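Local coordinates for phosphoserine aminotransferase SerC (Cytophaga hutchinsonii ATCC 33406, PDB 3FFR), which probably catalyses the pyridoxal-phosphate-dependent, reversible transfer of an amino group between phosphoserine and 2-oxoglutarate in serine biosynthesis, at residues S93-F98 / H138-S143. Numbering follows the deposited sequence.
Sequences SFSKRF and HNETSS. With SER (serine), chain B.
Glu140 OE1 accepts two hydrogen bonds from Ser95: backbone N at 2.8 Å on its syn lone pair (N-H...O 157°), and OG at 2.7 Å on the anti side, 35° out of the carboxylate plane. Serine suits the place because its short hydroxyl also bonds Asn91 N. The carboxylate thus sits at the N-terminal end of helix 93-104, in the large pyridoxal-phosphate domain of a class-V aminotransferase, where first-turn amides lack helical acceptors and would tend to stabilise its negative charge. Its other oxygen, OE2, takes Phe94 N at 3.1 Å and, from the same face of the carboxylate plane, Ser142 OG at 2.6 Å. Having donated there, Ser142 OG accepts from Ser93 N (3.0 Å), a double role that a small hydroxyl fills well. Glu140 reaches the helix because CG lies anti to its backbone N (chi1 175°) and the chain then bends at chi2. Thr141 offers CB obliquely to Phe94 CE2, and OG1 to Ser170 OG and O3 on the pyridine ring of the pyridoxal phosphate held by Lys191 (modified residue LLP). An apolar ring suits Phe94, its edge serving carboxylate and ligand alike: Glu140 OE2 lies by CD2, and CZ is 3.6 Å from CA of the bound serine.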
# COMPACT_ATOMS: atom_id res chain seq x y z
N SER A 93 7.77 -19.57 -9.51
CA SER A 93 6.66 -19.24 -8.62
C SER A 93 5.97 -17.90 -8.86
O SER A 93 4.73 -17.79 -8.74
CB SER A 93 7.09 -19.33 -7.17
OG SER A 93 7.59 -20.62 -6.89
N PHE A 94 6.77 -16.89 -9.19
CA PHE A 94 6.19 -15.55 -9.41
C PHE A 94 5.47 -15.47 -10.76
O PHE A 94 4.31 -15.04 -10.82
CB PHE A 94 7.25 -14.47 -9.23
CG PHE A 94 7.70 -14.39 -7.82
CD1 PHE A 94 6.95 -13.70 -6.89
CD2 PHE A 94 8.80 -15.09 -7.39
CE1 PHE A 94 7.35 -13.64 -5.56
CE2 PHE A 94 9.19 -15.08 -6.07
CZ PHE A 94 8.48 -14.35 -5.15
N SER A 95 6.13 -15.94 -11.80
CA SER A 95 5.52 -15.94 -13.15
C SER A 95 4.27 -16.83 -13.16
O SER A 95 3.27 -16.51 -13.81
CB SER A 95 6.53 -16.29 -14.24
OG SER A 95 7.20 -17.51 -13.97
N LYS A 96 4.32 -17.91 -12.39
CA LYS A 96 3.15 -18.81 -12.27
C LYS A 96 1.95 -18.13 -11.59
O LYS A 96 0.80 -18.25 -12.03
CB LYS A 96 3.51 -20.07 -11.50
CG LYS A 96 2.36 -21.04 -11.23
CD LYS A 96 2.93 -22.27 -10.46
CE LYS A 96 1.91 -23.29 -10.00
NZ LYS A 96 1.22 -22.84 -8.74
N ARG A 97 2.23 -17.39 -10.53
CA ARG A 97 1.16 -16.73 -9.75
C ARG A 97 0.45 -15.68 -10.63
O ARG A 97 -0.79 -15.60 -10.62
CB ARG A 97 1.67 -16.11 -8.45
CG ARG A 97 0.53 -15.70 -7.50
CD ARG A 97 -0.16 -16.88 -6.76
NE ARG A 97 -1.38 -16.43 -6.09
CZ ARG A 97 -2.60 -16.63 -6.59
NH1 ARG A 97 -2.76 -17.38 -7.66
NH2 ARG A 97 -3.68 -16.13 -5.97
N PHE A 98 1.25 -14.94 -11.40
CA PHE A 98 0.70 -13.90 -12.33
C PHE A 98 -0.20 -14.57 -13.34
O PHE A 98 -1.32 -14.14 -13.59
CB PHE A 98 1.88 -13.11 -12.94
CG PHE A 98 1.51 -11.95 -13.79
CD1 PHE A 98 0.24 -11.40 -13.77
CD2 PHE A 98 2.51 -11.31 -14.51
CE1 PHE A 98 -0.06 -10.29 -14.55
CE2 PHE A 98 2.21 -10.18 -15.28
CZ PHE A 98 0.95 -9.69 -15.29
N HIS A 138 11.36 -10.67 -16.37
CA HIS A 138 12.80 -10.45 -16.63
C HIS A 138 13.66 -11.23 -15.65
O HIS A 138 14.73 -11.76 -15.99
CB HIS A 138 13.21 -8.97 -16.59
CG HIS A 138 14.68 -8.80 -16.64
ND1 HIS A 138 15.45 -8.67 -15.49
CD2 HIS A 138 15.55 -8.95 -17.66
CE1 HIS A 138 16.72 -8.66 -15.83
NE2 HIS A 138 16.81 -8.85 -17.14
N ASN A 139 13.19 -11.31 -14.41
CA ASN A 139 13.94 -11.98 -13.33
C ASN A 139 13.04 -12.82 -12.45
O ASN A 139 12.24 -12.28 -11.65
CB ASN A 139 14.73 -10.95 -12.51
CG ASN A 139 15.93 -11.58 -11.79
OD1 ASN A 139 16.88 -12.09 -12.45
ND2 ASN A 139 15.91 -11.58 -10.47
N GLU A 140 13.06 -14.14 -12.66
CA GLU A 140 12.19 -15.06 -11.88
C GLU A 140 12.95 -15.35 -10.60
O GLU A 140 13.84 -16.20 -10.53
CB GLU A 140 11.86 -16.34 -12.68
CG GLU A 140 11.08 -17.39 -11.90
CD GLU A 140 9.79 -16.88 -11.29
OE1 GLU A 140 8.85 -16.52 -12.06
OE2 GLU A 140 9.73 -16.91 -10.06
N THR A 141 12.56 -14.58 -9.60
CA THR A 141 13.25 -14.52 -8.32
C THR A 141 13.30 -15.87 -7.59
O THR A 141 14.21 -16.15 -6.81
CB THR A 141 12.55 -13.50 -7.40
OG1 THR A 141 12.14 -12.36 -8.16
CG2 THR A 141 13.48 -13.04 -6.24
N SER A 142 12.32 -16.71 -7.86
CA SER A 142 12.26 -18.02 -7.20
C SER A 142 13.38 -18.96 -7.66
O SER A 142 13.93 -19.72 -6.85
CB SER A 142 10.90 -18.71 -7.39
OG SER A 142 10.61 -18.97 -8.75
N SER A 143 13.75 -18.85 -8.93
CA SER A 143 14.69 -19.80 -9.54
C SER A 143 16.03 -19.22 -9.93
O SER A 143 16.97 -19.95 -10.22
CB SER A 143 14.05 -20.41 -10.77
OG SER A 143 13.90 -19.43 -11.78
N SER B . 6.06 -12.85 -1.29
CA SER B . 7.04 -13.80 -1.87
C SER B . 6.66 -15.15 -1.39
O SER B . 5.86 -15.76 -2.09
CB SER B . 8.52 -13.44 -1.56
OG SER B . 8.89 -12.12 -2.05
OXT SER B . 7.08 -15.65 -0.34